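Local coordinates for protein pyruvate-formate lyase-activating enzyme (Bacteroides vulgatus ATCC 8482, PDB 3CAN) that is probably a member of the radical SAM superfamily, here a partial domain with a parallel alpha/beta fold related to the TIM barrel, at residues 128-136 against 156-164; 39-49 against 80-88. All coordinates share one frame; numbering follows the deposited sequence.

Interaction 1. Residues 128-136 against 156-164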
ATOM      1  N   ILE A 128       7.110  -8.778  -8.865  1.00 16.90           N
ATOM      2  CA  ILE A 128       6.373  -9.539  -7.875  1.00 17.03           C
ATOM      3  C   ILE A 128       4.889  -9.440  -8.209  1.00 16.64           C
ATOM      4  O   ILE A 128       4.436  -8.469  -8.837  1.00 15.84           O
ATOM      5  CB  ILE A 128       6.615  -9.009  -6.429  1.00 17.47           C
ATOM      6  CG1 ILE A 128       6.092  -9.983  -5.368  1.00 20.03           C
ATOM      7  CG2 ILE A 128       5.952  -7.635  -6.215  1.00 18.09           C
ATOM      8  CD1 ILE A 128       6.776 -11.284  -5.343  1.00 23.27           C
ATOM      9  N   ILE A 129       4.155 -10.475  -7.828  1.00 16.60           N
ATOM     10  CA  ILE A 129       2.702 -10.464  -7.857  1.00 16.74           C
ATOM     11  C   ILE A 129       2.219 -10.456  -6.404  1.00 17.35           C
ATOM     12  O   ILE A 129       2.485 -11.399  -5.657  1.00 17.64           O
ATOM     13  CB  ILE A 129       2.135 -11.679  -8.602  1.00 16.53           C
ATOM     14  CG1 ILE A 129       2.644 -11.734 -10.048  1.00 16.61           C
ATOM     15  CG2 ILE A 129       0.601 -11.641  -8.601  1.00 16.92           C
ATOM     16  CD1 ILE A 129       2.403 -13.089 -10.735  1.00 16.19           C
ATOM     17  N   ASN A 130       1.531  -9.388  -6.015  1.00 17.81           N
ATOM     18  CA  ASN A 130       0.988  -9.247  -4.665  1.00 18.61           C
ATOM     19  C   ASN A 130      -0.459  -9.701  -4.614  1.00 18.88           C
ATOM     20  O   ASN A 130      -1.331  -9.072  -5.226  1.00 18.49           O
ATOM     21  CB  ASN A 130       1.056  -7.793  -4.205  1.00 18.97           C
ATOM     22  CG  ASN A 130       2.458  -7.258  -4.208  1.00 21.64           C
ATOM     23  OD1 ASN A 130       3.278  -7.647  -3.375  1.00 25.69           O
ATOM     24  ND2 ASN A 130       2.755  -6.378  -5.166  1.00 21.70           N
ATOM     25  N   LEU A 131      -0.705 -10.802  -3.915  1.00 19.32           N
ATOM     26  CA  LEU A 131      -2.066 -11.268  -3.648  1.00 19.99           C
ATOM     27  C   LEU A 131      -2.538 -10.585  -2.363  1.00 20.93           C
ATOM     28  O   LEU A 131      -1.924 -10.737  -1.310  1.00 20.57           O
ATOM     29  CB  LEU A 131      -2.121 -12.796  -3.512  1.00 20.05           C
ATOM     30  CG  LEU A 131      -1.583 -13.616  -4.690  1.00 20.31           C
ATOM     31  CD1 LEU A 131      -1.807 -15.115  -4.448  1.00 20.35           C
ATOM     32  CD2 LEU A 131      -2.224 -13.162  -5.999  1.00 20.60           C
ATOM     33  N   LEU A 132      -3.606  -9.807  -2.468  1.00 21.90           N
ATOM     34  CA  LEU A 132      -4.119  -9.021  -1.350  1.00 23.04           C
ATOM     35  C   LEU A 132      -5.477  -9.582  -0.920  1.00 23.97           C
ATOM     36  O   LEU A 132      -6.511  -9.205  -1.482  1.00 23.25           O
ATOM     37  CB  LEU A 132      -4.243  -7.554  -1.768  1.00 23.41           C
ATOM     38  CG  LEU A 132      -3.001  -6.999  -2.470  1.00 25.07           C
ATOM     39  CD1 LEU A 132      -3.262  -5.627  -3.067  1.00 26.83           C
ATOM     40  CD2 LEU A 132      -1.815  -6.957  -1.503  1.00 26.56           C
ATOM     41  N   PRO A 133      -5.477 -10.496   0.064  1.00 25.23           N
ATOM     42  CA  PRO A 133      -6.743 -11.095   0.471  1.00 26.56           C
ATOM     43  C   PRO A 133      -7.756 -10.072   0.956  1.00 28.95           C
ATOM     44  O   PRO A 133      -7.427  -9.136   1.707  1.00 29.12           O
ATOM     45  CB  PRO A 133      -6.341 -12.054   1.598  1.00 26.94           C
ATOM     46  CG  PRO A 133      -4.917 -12.347   1.346  1.00 25.92           C
ATOM     47  CD  PRO A 133      -4.351 -11.063   0.818  1.00 25.41           C
ATOM     48  N   TYR A 134      -8.986 -10.263   0.511  1.00 31.34           N
ATOM     49  CA  TYR A 134     -10.078  -9.394   0.867  1.00 32.78           C
ATOM     50  C   TYR A 134     -10.376  -9.561   2.343  1.00 33.82           C
ATOM     51  O   TYR A 134     -10.474 -10.680   2.848  1.00 33.93           O
ATOM     52  CB  TYR A 134     -11.311  -9.769   0.044  1.00 33.59           C
ATOM     53  CG  TYR A 134     -12.582  -9.053   0.428  1.00 34.27           C
ATOM     54  CD1 TYR A 134     -12.849  -7.772  -0.044  1.00 35.26           C
ATOM     55  CD2 TYR A 134     -13.528  -9.663   1.252  1.00 35.25           C
ATOM     56  CE1 TYR A 134     -14.025  -7.113   0.300  1.00 34.96           C
ATOM     57  CE2 TYR A 134     -14.699  -9.013   1.604  1.00 34.87           C
ATOM     58  CZ  TYR A 134     -14.943  -7.738   1.124  1.00 34.94           C
ATOM     59  OH  TYR A 134     -16.105  -7.086   1.471  1.00 35.04           O
ATOM     60  N   HIS A 135     -10.511  -8.441   3.029  1.00 34.65           N
ATOM     61  CA  HIS A 135     -10.960  -8.453   4.406  1.00 35.77           C
ATOM     62  C   HIS A 135     -12.080  -7.438   4.539  1.00 36.27           C
ATOM     63  O   HIS A 135     -11.890  -6.262   4.227  1.00 36.64           O
ATOM     64  CB  HIS A 135      -9.796  -8.167   5.351  1.00 35.59           C
ATOM     65  CG  HIS A 135      -8.838  -9.314   5.481  1.00 36.04           C
ATOM     66  ND1 HIS A 135      -9.034 -10.351   6.368  1.00 36.40           N
ATOM     67  CD2 HIS A 135      -7.682  -9.593   4.830  1.00 35.72           C
ATOM     68  CE1 HIS A 135      -8.044 -11.218   6.256  1.00 35.82           C
ATOM     69  NE2 HIS A 135      -7.206 -10.780   5.334  1.00 35.28           N
ATOM     70  N   ASP A 136     -13.253  -7.938   4.938  1.00 36.82           N
ATOM     71  CA  ASP A 136     -14.469  -7.159   5.222  1.00 37.04           C
ATOM     72  C   ASP A 136     -15.697  -8.065   5.284  1.00 37.18           C
ATOM     73  O   ASP A 136     -16.647  -7.779   6.014  1.00 37.66           O
ATOM     74  CB  ASP A 136     -14.722  -6.028   4.208  1.00 37.28           C
ATOM     75  CG  ASP A 136     -14.486  -4.644   4.806  1.00 37.58           C
ATOM     76  OD1 ASP A 136     -14.204  -3.699   4.037  1.00 38.86           O
ATOM     77  OD2 ASP A 136     -14.588  -4.497   6.042  1.00 37.39           O
HETATM   78  N   MSE A 156     -18.582 -12.148  -1.525  1.00 46.16           N
HETATM   79  CA  MSE A 156     -17.256 -11.570  -1.334  1.00 46.21           C
HETATM   80  C   MSE A 156     -16.759 -11.891   0.061  1.00 45.35           C
HETATM   81  O   MSE A 156     -17.195 -11.283   1.043  1.00 45.43           O
HETATM   82  CB  MSE A 156     -17.291 -10.064  -1.521  1.00 46.20           C
HETATM   83  CG  MSE A 156     -17.562  -9.649  -2.937  1.00 46.94           C
HETATM   84 SE   MSE A 156     -17.216  -7.767  -3.139  0.65 48.20          SE
HETATM   85  CE  MSE A 156     -15.273  -7.785  -3.009  1.00 48.02           C
ATOM     86  N   GLN A 157     -15.863 -12.864   0.131  1.00 44.22           N
ATOM     87  CA  GLN A 157     -15.331 -13.345   1.390  1.00 43.31           C
ATOM     88  C   GLN A 157     -13.822 -13.373   1.322  1.00 42.02           C
ATOM     89  O   GLN A 157     -13.231 -13.367   0.240  1.00 41.23           O
ATOM     90  CB  GLN A 157     -15.842 -14.759   1.665  1.00 43.44           C
ATOM     91  CG  GLN A 157     -17.345 -14.908   1.535  1.00 44.06           C
ATOM     92  CD  GLN A 157     -17.806 -16.332   1.740  1.00 44.37           C
ATOM     93  OE1 GLN A 157     -17.036 -17.278   1.565  1.00 46.33           O
ATOM     94  NE2 GLN A 157     -19.070 -16.495   2.113  1.00 46.10           N
ATOM     95  N   THR A 158     -13.210 -13.404   2.496  1.00 40.49           N
ATOM     96  CA  THR A 158     -11.778 -13.588   2.623  1.00 39.56           C
ATOM     97  C   THR A 158     -11.449 -15.009   2.173  1.00 39.32           C
ATOM     98  O   THR A 158     -12.092 -15.958   2.625  1.00 38.97           O
ATOM     99  CB  THR A 158     -11.350 -13.380   4.090  1.00 39.66           C
ATOM    100  OG1 THR A 158     -11.815 -12.097   4.529  1.00 38.03           O
ATOM    101  CG2 THR A 158      -9.833 -13.458   4.245  1.00 39.75           C
ATOM    102  N   PRO A 159     -10.478 -15.164   1.255  1.00 38.83           N
ATOM    103  CA  PRO A 159     -10.092 -16.529   0.903  1.00 38.60           C
ATOM    104  C   PRO A 159      -9.397 -17.231   2.076  1.00 38.40           C
ATOM    105  O   PRO A 159      -8.646 -16.599   2.833  1.00 38.00           O
ATOM    106  CB  PRO A 159      -9.145 -16.337  -0.287  1.00 38.57           C
ATOM    107  CG  PRO A 159      -8.606 -14.954  -0.128  1.00 38.87           C
ATOM    108  CD  PRO A 159      -9.699 -14.154   0.512  1.00 38.96           C
ATOM    109  N   SER A 160      -9.679 -18.522   2.236  1.00 37.88           N
ATOM    110  CA  SER A 160      -9.056 -19.328   3.283  1.00 37.35           C
ATOM    111  C   SER A 160      -7.542 -19.329   3.120  1.00 36.72           C
ATOM    112  O   SER A 160      -7.028 -19.057   2.037  1.00 36.85           O
ATOM    113  CB  SER A 160      -9.564 -20.765   3.212  1.00 37.55           C
ATOM    114  OG  SER A 160      -9.206 -21.367   1.979  1.00 36.08           O
ATOM    115  N   GLU A 161      -6.832 -19.632   4.202  1.00 35.69           N
ATOM    116  CA  GLU A 161      -5.383 -19.783   4.140  1.00 34.88           C
ATOM    117  C   GLU A 161      -4.999 -20.825   3.083  1.00 34.18           C
ATOM    118  O   GLU A 161      -4.008 -20.653   2.368  1.00 34.34           O
ATOM    119  CB  GLU A 161      -4.812 -20.165   5.510  1.00 35.07           C
ATOM    120  CG  GLU A 161      -3.287 -20.165   5.570  1.00 35.55           C
ATOM    121  CD  GLU A 161      -2.730 -20.310   6.983  1.00 35.87           C
ATOM    122  OE1 GLU A 161      -3.503 -20.550   7.937  1.00 37.38           O
ATOM    123  OE2 GLU A 161      -1.499 -20.181   7.144  1.00 37.41           O
ATOM    124  N   GLU A 162      -5.796 -21.887   2.978  1.00 33.27           N
ATOM    125  CA  GLU A 162      -5.541 -22.956   2.016  1.00 32.87           C
ATOM    126  C   GLU A 162      -5.628 -22.434   0.587  1.00 31.88           C
ATOM    127  O   GLU A 162      -4.756 -22.711  -0.230  1.00 31.58           O
ATOM    128  CB  GLU A 162      -6.530 -24.110   2.208  1.00 32.71           C
ATOM    129  CG  GLU A 162      -6.198 -25.350   1.384  1.00 33.68           C
ATOM    130  CD  GLU A 162      -7.221 -26.463   1.538  1.00 34.14           C
ATOM    131  OE1 GLU A 162      -7.797 -26.617   2.639  1.00 35.87           O
ATOM    132  OE2 GLU A 162      -7.437 -27.201   0.549  1.00 36.66           O
ATOM    133  N   VAL A 163      -6.685 -21.684   0.293  1.00 31.21           N
ATOM    134  CA  VAL A 163      -6.856 -21.094  -1.039  1.00 30.72           C
ATOM    135  C   VAL A 163      -5.734 -20.100  -1.357  1.00 30.34           C
ATOM    136  O   VAL A 163      -5.164 -20.139  -2.444  1.00 29.92           O
ATOM    137  CB  VAL A 163      -8.250 -20.432  -1.199  1.00 30.58           C
ATOM    138  CG1 VAL A 163      -8.312 -19.578  -2.462  1.00 30.69           C
ATOM    139  CG2 VAL A 163      -9.351 -21.497  -1.217  1.00 30.38           C
ATOM    140  N   GLN A 164      -5.404 -19.230  -0.407  1.00 30.04           N
ATOM    141  CA  GLN A 164      -4.314 -18.275  -0.589  1.00 29.79           C
ATOM    142  C   GLN A 164      -3.018 -18.977  -0.990  1.00 29.67           C
ATOM    143  O   GLN A 164      -2.359 -18.580  -1.952  1.00 29.15           O
ATOM    144  CB  GLN A 164      -4.089 -17.461   0.682  1.00 29.99           C
ATOM    145  CG  GLN A 164      -5.198 -16.475   0.990  1.00 29.46           C
ATOM    146  CD  GLN A 164      -4.970 -15.784   2.309  1.00 29.33           C
ATOM    147  OE1 GLN A 164      -3.841 -15.403   2.628  1.00 28.07           O
ATOM    148  NE2 GLN A 164      -6.035 -15.613   3.089  1.00 28.67           N
TER

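Interaction 2. Residues 39-49 against 80-88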
ATOM      1  N   THR A  39      -0.815   2.414 -13.427  1.00 15.82           N
ATOM      2  CA  THR A  39      -1.209   2.716 -14.800  1.00 16.32           C
ATOM      3  C   THR A  39      -2.339   1.786 -15.295  1.00 16.38           C
ATOM      4  O   THR A  39      -2.614   1.707 -16.499  1.00 17.25           O
ATOM      5  CB  THR A  39      -0.009   2.602 -15.767  1.00 16.60           C
ATOM      6  OG1 THR A  39       0.503   1.268 -15.734  1.00 17.39           O
ATOM      7  CG2 THR A  39       1.106   3.609 -15.392  1.00 16.89           C
ATOM      8  N   THR A  40      -2.999   1.108 -14.362  1.00 16.16           N
ATOM      9  CA  THR A  40      -4.042   0.143 -14.695  1.00 16.66           C
ATOM     10  C   THR A  40      -5.006   0.703 -15.740  1.00 17.68           C
ATOM     11  O   THR A  40      -5.240   0.074 -16.777  1.00 17.94           O
ATOM     12  CB  THR A  40      -4.825  -0.280 -13.441  1.00 15.69           C
ATOM     13  OG1 THR A  40      -3.926  -0.773 -12.426  1.00 15.29           O
ATOM     14  CG2 THR A  40      -5.863  -1.354 -13.780  1.00 16.03           C
ATOM     15  N   LEU A  41      -5.532   1.898 -15.476  1.00 18.41           N
ATOM     16  CA  LEU A  41      -6.588   2.490 -16.314  1.00 19.12           C
ATOM     17  C   LEU A  41      -6.127   3.499 -17.368  1.00 19.74           C
ATOM     18  O   LEU A  41      -6.958   4.221 -17.933  1.00 19.17           O
ATOM     19  CB  LEU A  41      -7.646   3.129 -15.415  1.00 18.99           C
ATOM     20  CG  LEU A  41      -8.332   2.178 -14.421  1.00 20.36           C
ATOM     21  CD1 LEU A  41      -9.249   2.962 -13.483  1.00 20.96           C
ATOM     22  CD2 LEU A  41      -9.115   1.091 -15.147  1.00 20.35           C
ATOM     23  N   LEU A  42      -4.830   3.550 -17.646  1.00 20.74           N
ATOM     24  CA  LEU A  42      -4.294   4.486 -18.640  1.00 21.98           C
ATOM     25  C   LEU A  42      -4.694   4.041 -20.038  1.00 23.73           C
ATOM     26  O   LEU A  42      -4.376   2.932 -20.462  1.00 24.74           O
ATOM     27  CB  LEU A  42      -2.770   4.593 -18.565  1.00 22.57           C
ATOM     28  CG  LEU A  42      -2.126   5.862 -18.035  1.00 24.41           C
ATOM     29  CD1 LEU A  42      -0.617   5.829 -18.275  1.00 22.84           C
ATOM     30  CD2 LEU A  42      -2.762   7.115 -18.633  1.00 22.94           C
ATOM     31  N   ALA A  43      -5.405   4.908 -20.738  1.00 24.67           N
ATOM     32  CA  ALA A  43      -5.934   4.572 -22.046  1.00 25.90           C
ATOM     33  C   ALA A  43      -4.882   4.660 -23.143  1.00 26.45           C
ATOM     34  O   ALA A  43      -4.789   3.757 -23.978  1.00 27.60           O
ATOM     35  CB  ALA A  43      -7.101   5.478 -22.379  1.00 26.42           C
ATOM     36  N   ARG A  44      -4.079   5.719 -23.136  1.00 26.40           N
ATOM     37  CA  ARG A  44      -3.247   6.005 -24.295  0.50 26.85           C
ATOM     38  C   ARG A  44      -1.813   5.523 -24.138  1.00 26.55           C
ATOM     39  O   ARG A  44      -1.127   5.827 -23.164  1.00 25.33           O
ATOM     40  CB  ARG A  44      -3.326   7.485 -24.649  0.50 26.95           C
ATOM     41  CG  ARG A  44      -4.695   7.840 -25.227  0.50 27.77           C
ATOM     42  CD  ARG A  44      -4.862   9.325 -25.440  0.50 28.16           C
ATOM     43  NE  ARG A  44      -3.840   9.852 -26.337  0.50 29.51           N
ATOM     44  CZ  ARG A  44      -2.767  10.551 -25.974  0.50 30.23           C
ATOM     45  NH1 ARG A  44      -2.522  10.858 -24.701  0.50 30.80           N
ATOM     46  NH2 ARG A  44      -1.926  10.962 -26.911  0.50 30.57           N
ATOM     47  N   LYS A  45      -1.372   4.754 -25.122  1.00 26.23           N
ATOM     48  CA  LYS A  45      -0.042   4.181 -25.086  1.00 26.58           C
ATOM     49  C   LYS A  45       1.081   5.238 -25.014  1.00 25.76           C
ATOM     50  O   LYS A  45       2.086   5.001 -24.344  1.00 25.09           O
ATOM     51  CB  LYS A  45       0.165   3.190 -26.241  1.00 27.35           C
ATOM     52  CG  LYS A  45      -0.007   3.743 -27.627  1.00 28.95           C
ATOM     53  CD  LYS A  45      -0.156   2.615 -28.658  1.00 29.40           C
ATOM     54  CE  LYS A  45      -0.662   3.133 -29.980  1.00 31.34           C
ATOM     55  NZ  LYS A  45       0.186   4.236 -30.529  1.00 34.79           N
ATOM     56  N   GLU A  46       0.914   6.400 -25.654  1.00 24.96           N
ATOM     57  CA  GLU A  46       1.952   7.449 -25.563  1.00 25.58           C
ATOM     58  C   GLU A  46       2.095   7.940 -24.115  1.00 24.27           C
ATOM     59  O   GLU A  46       3.188   8.318 -23.691  1.00 24.44           O
ATOM     60  CB  GLU A  46       1.703   8.641 -26.523  1.00 26.04           C
ATOM     61  CG  GLU A  46       0.936   9.834 -25.917  1.00 28.75           C
ATOM     62  CD  GLU A  46       1.129  11.169 -26.670  1.00 29.64           C
ATOM     63  OE1 GLU A  46       1.248  11.187 -27.921  1.00 34.93           O
ATOM     64  OE2 GLU A  46       1.130  12.224 -25.992  1.00 36.21           O
ATOM     65  N   THR A  47       0.999   7.930 -23.360  1.00 23.11           N
ATOM     66  CA  THR A  47       1.052   8.364 -21.965  1.00 22.40           C
ATOM     67  C   THR A  47       1.741   7.331 -21.085  1.00 21.53           C
ATOM     68  O   THR A  47       2.504   7.691 -20.197  1.00 20.34           O
ATOM     69  CB  THR A  47      -0.333   8.662 -21.389  1.00 23.20           C
ATOM     70  OG1 THR A  47      -1.035   9.531 -22.290  1.00 23.27           O
ATOM     71  CG2 THR A  47      -0.184   9.339 -20.009  1.00 22.46           C
ATOM     72  N   VAL A  48       1.472   6.053 -21.331  1.00 20.03           N
ATOM     73  CA  VAL A  48       2.171   4.987 -20.614  1.00 20.18           C
ATOM     74  C   VAL A  48       3.672   5.139 -20.862  1.00 19.47           C
ATOM     75  O   VAL A  48       4.461   5.057 -19.950  1.00 19.21           O
ATOM     76  CB  VAL A  48       1.703   3.585 -21.049  1.00 20.38           C
ATOM     77  CG1 VAL A  48       2.527   2.495 -20.340  1.00 20.91           C
ATOM     78  CG2 VAL A  48       0.200   3.406 -20.769  1.00 20.69           C
ATOM     79  N   ASP A  49       4.058   5.382 -22.109  1.00 19.47           N
ATOM     80  CA  ASP A  49       5.477   5.562 -22.445  1.00 19.29           C
ATOM     81  C   ASP A  49       6.101   6.746 -21.703  1.00 19.05           C
ATOM     82  O   ASP A  49       7.218   6.634 -21.170  1.00 18.76           O
ATOM     83  CB  ASP A  49       5.649   5.767 -23.954  1.00 19.35           C
ATOM     84  CG  ASP A  49       5.366   4.521 -24.758  1.00 21.00           C
ATOM     85  OD1 ASP A  49       5.218   3.429 -24.174  1.00 23.25           O
ATOM     86  OD2 ASP A  49       5.298   4.643 -26.005  1.00 21.74           O
ATOM     87  N   LEU A  80      -8.231  -3.235 -21.985  1.00 22.86           N
ATOM     88  CA  LEU A  80      -7.196  -2.221 -21.856  1.00 22.88           C
ATOM     89  C   LEU A  80      -6.162  -2.573 -20.790  1.00 22.22           C
ATOM     90  O   LEU A  80      -4.976  -2.309 -20.960  1.00 22.54           O
ATOM     91  CB  LEU A  80      -7.829  -0.874 -21.495  1.00 22.64           C
ATOM     92  CG  LEU A  80      -6.857   0.275 -21.240  1.00 23.19           C
ATOM     93  CD1 LEU A  80      -6.039   0.545 -22.487  1.00 24.61           C
ATOM     94  CD2 LEU A  80      -7.619   1.515 -20.810  1.00 23.43           C
ATOM     95  N   ILE A  81      -6.616  -3.144 -19.681  1.00 21.83           N
ATOM     96  CA  ILE A  81      -5.715  -3.531 -18.593  1.00 21.97           C
ATOM     97  C   ILE A  81      -4.684  -4.530 -19.133  1.00 21.57           C
ATOM     98  O   ILE A  81      -3.487  -4.388 -18.897  1.00 20.26           O
ATOM     99  CB  ILE A  81      -6.487  -4.146 -17.383  1.00 22.11           C
ATOM    100  CG1 ILE A  81      -7.177  -3.059 -16.560  1.00 23.15           C
ATOM    101  CG2 ILE A  81      -5.540  -4.902 -16.441  1.00 22.49           C
ATOM    102  CD1 ILE A  81      -8.259  -2.341 -17.238  1.00 21.59           C
ATOM    103  N   LEU A  82      -5.157  -5.516 -19.890  1.00 21.20           N
ATOM    104  CA  LEU A  82      -4.262  -6.527 -20.440  1.00 20.92           C
ATOM    105  C   LEU A  82      -3.300  -5.936 -21.470  1.00 20.72           C
ATOM    106  O   LEU A  82      -2.133  -6.296 -21.512  1.00 20.35           O
ATOM    107  CB  LEU A  82      -5.066  -7.683 -21.037  1.00 21.04           C
ATOM    108  CG  LEU A  82      -5.948  -8.432 -20.028  1.00 21.24           C
ATOM    109  CD1 LEU A  82      -6.711  -9.576 -20.711  1.00 19.97           C
ATOM    110  CD2 LEU A  82      -5.125  -8.957 -18.859  1.00 23.15           C
ATOM    111  N   LYS A  83      -3.800  -5.043 -22.308  1.00 20.82           N
ATOM    112  CA  LYS A  83      -2.955  -4.333 -23.273  1.00 21.64           C
ATOM    113  C   LYS A  83      -1.837  -3.557 -22.576  1.00 21.37           C
ATOM    114  O   LYS A  83      -0.674  -3.606 -22.996  1.00 21.86           O
ATOM    115  CB  LYS A  83      -3.820  -3.376 -24.096  1.00 21.74           C
ATOM    116  CG  LYS A  83      -3.056  -2.623 -25.148  1.00 22.31           C
ATOM    117  CD  LYS A  83      -3.967  -1.843 -26.082  0.50 22.21           C
ATOM    118  CE  LYS A  83      -4.724  -2.755 -27.040  0.50 23.12           C
ATOM    119  NZ  LYS A  83      -6.021  -3.222 -26.482  0.50 23.89           N
ATOM    120  N   ASN A  84      -2.182  -2.860 -21.500  1.00 21.60           N
ATOM    121  CA  ASN A  84      -1.198  -2.064 -20.748  1.00 22.16           C
ATOM    122  C   ASN A  84      -0.117  -2.907 -20.085  1.00 21.68           C
ATOM    123  O   ASN A  84       1.060  -2.517 -20.047  1.00 21.64           O
ATOM    124  CB  ASN A  84      -1.894  -1.219 -19.679  1.00 22.84           C
ATOM    125  CG  ASN A  84      -2.589   0.000 -20.256  1.00 25.41           C
ATOM    126  OD1 ASN A  84      -2.384   0.347 -21.430  1.00 31.48           O
ATOM    127  ND2 ASN A  84      -3.463   0.629 -19.457  1.00 23.50           N
ATOM    128  N   ILE A  85      -0.511  -4.051 -19.546  1.00 19.89           N
ATOM    129  CA  ILE A  85       0.450  -4.948 -18.941  1.00 19.32           C
ATOM    130  C   ILE A  85       1.401  -5.444 -20.019  1.00 19.00           C
ATOM    131  O   ILE A  85       2.617  -5.454 -19.828  1.00 19.05           O
ATOM    132  CB  ILE A  85      -0.214  -6.138 -18.203  1.00 18.94           C
ATOM    133  CG1 ILE A  85      -1.081  -5.637 -17.037  1.00 19.35           C
ATOM    134  CG2 ILE A  85       0.854  -7.098 -17.728  1.00 19.63           C
ATOM    135  CD1 ILE A  85      -2.006  -6.690 -16.452  1.00 17.90           C
ATOM    136  N   ARG A  86       0.859  -5.833 -21.176  1.00 19.08           N
ATOM    137  CA  ARG A  86       1.718  -6.275 -22.270  1.00 19.49           C
ATOM    138  C   ARG A  86       2.669  -5.157 -22.708  1.00 19.78           C
ATOM    139  O   ARG A  86       3.844  -5.409 -22.954  1.00 18.63           O
ATOM    140  CB  ARG A  86       0.894  -6.769 -23.459  1.00 19.56           C
ATOM    141  CG  ARG A  86       1.726  -7.381 -24.582  1.00 19.94           C
ATOM    142  CD  ARG A  86       0.835  -8.110 -25.586  1.00 20.35           C
ATOM    143  NE  ARG A  86       0.267  -9.327 -25.013  1.00 19.68           N
ATOM    144  CZ  ARG A  86       0.931 -10.466 -24.858  1.00 22.22           C
ATOM    145  NH1 ARG A  86       2.196 -10.587 -25.257  1.00 24.93           N
ATOM    146  NH2 ARG A  86       0.325 -11.500 -24.315  1.00 22.24           N
ATOM    147  N   ARG A  87       2.166  -3.925 -22.781  1.00 20.11           N
ATOM    148  CA  ARG A  87       3.008  -2.817 -23.236  1.00 20.86           C
ATOM    149  C   ARG A  87       4.189  -2.574 -22.301  1.00 20.46           C
ATOM    150  O   ARG A  87       5.315  -2.375 -22.769  1.00 20.25           O
ATOM    151  CB  ARG A  87       2.211  -1.529 -23.432  1.00 21.46           C
ATOM    152  CG  ARG A  87       2.954  -0.559 -24.349  1.00 22.74           C
ATOM    153  CD  ARG A  87       2.185   0.708 -24.617  1.00 23.22           C
ATOM    154  NE  ARG A  87       2.970   1.616 -25.460  1.00 24.56           N
ATOM    155  CZ  ARG A  87       3.039   1.551 -26.794  1.00 25.72           C
ATOM    156  NH1 ARG A  87       3.787   2.426 -27.458  1.00 23.83           N
ATOM    157  NH2 ARG A  87       2.360   0.629 -27.472  1.00 26.56           N
ATOM    158  N   VAL A  88       3.941  -2.593 -20.995  1.00 19.89           N
ATOM    159  CA  VAL A  88       5.004  -2.408 -20.023  0.50 19.80           C
ATOM    160  C   VAL A  88       6.024  -3.549 -20.102  1.00 19.42           C
ATOM    161  O   VAL A  88       7.239  -3.316 -20.079  1.00 19.12           O
ATOM    162  CB  VAL A  88       4.426  -2.265 -18.609  0.50 19.79           C
ATOM    163  CG1 VAL A  88       5.532  -2.054 -17.589  0.50 19.38           C
ATOM    164  CG2 VAL A  88       3.416  -1.095 -18.581  0.50 19.11           C
TER

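Interaction 1. Residues 128-136 against 156-164
Leu131, in strand 128-133, only grazes the other segment, its CD1 lying 4.3 Å from Gln164 O while the side chain also packs on Cys167 and Ile168 of helix 161-173. Two residues on, the Gln164 side chain crosses Pro133 at about a right angle, its OE1 3.5 Å from Pro133 CG. The Gln164 amide is steadied from its own segment: NE2 donates to Pro159 O (2.8 Å, 161°), just as Ser160 N-caps the helix by accepting from Val163 N. Here the C-terminal end of a parallel strand in the alpha/beta fold meets the loop that leads into the next helix. Tyr134 follows, its CG anti to the backbone N (chi1 173°), which lays the ring along Met156-Thr158. The SE of Met156, a selenomethionine, stands obliquely to the Tyr134 ring, 5.2 Å from the centroid, a Met-aromatic contact, while the methyl CE packs 3.6 Å from Tyr134 CE1 and CB lies over one ring face; Thr158 N sits at the ring edge. Tyr134 O receives the Thr158 hydroxyl in a short 2.6 Å bond to OG1, tilted 23° from the carbonyl plane. Next to it, Thr158 CG2 makes a CH-pi contact over one face of His135, 3.9 Å from the ring centroid.

Interaction 2. Residues 39-49 against 80-88
Arg87 sets out with CG anti to the backbone N (chi1 -160°) and stays extended as far as NE, reaching Asp49. At Asn84, CG lies beside the backbone N instead (chi1 -76°), which points the amide at the 39-42 turn. The motif is a pair of neighbouring helices on one side of a parallel alpha/beta sheet, 45-49 and 80-88, whose axes approach to 10.8 Å; the type I beta turn from Thr39 to Leu42 leads from strand 35-38 toward the first of them. Buried Asn84 ties this turn to the second helix. Its ND2 gives a nearly straight bond to Leu42 O (2.7 Å), in the carbonyl plane and on a lone pair, and a longer one to Thr40 O (3.3 Å), from above the plane of the Thr40 carbonyl; a weak bond to Thr39 O adds a third backbone carbonyl. Beside the amide, the two methyls of Leu80 lie against the backbone at Leu42 O and Ala43 CA, and Val48 CG2 comes near Asn84 OD1. The side chains of Val48 and Val88 cross at about a right angle, CG1 meeting CG2. Further along, Thr40 CG2 packs on Ile81 CG1 at 3.5 Å, while the Thr40 hydroxyl is engaged elsewhere, with Asp38 and Asp61. Toward the exposed side, the aliphatic part of Lys45 lies over one face of the Arg87 guanidinium, with CB 3.3 Å from NE. Asp49 takes the edge of the same group in a side-on salt bridge, the two planes 30° apart: NE reaches OD1 at 3.2 Å, and NH1 meets OD2 at 3.1 Å, each on the syn side.

Overall arrangement
Interaction 2 closes before interaction 1 opens along the chain, and the two lie on opposite sides of its centre, their own centres 26 Å apart and their nearest atoms about 9 Å apart without touching. Both border the same parallel sheet. Strand 35-38 precedes the turn of 39-49, and helix 79-90 leads to strand 95-101, the direct neighbour of strand 128-133, so that strand links the two regions. Interaction 2 thus joins helices and a turn packed against the earlier strands, whereas interaction 1 fixes the end of a later strand to the loop before helix 161-173. Near interaction 1, His135 also packs on Thr179 of the second subunit; no other chain of the assembly touches the segments of interaction 2.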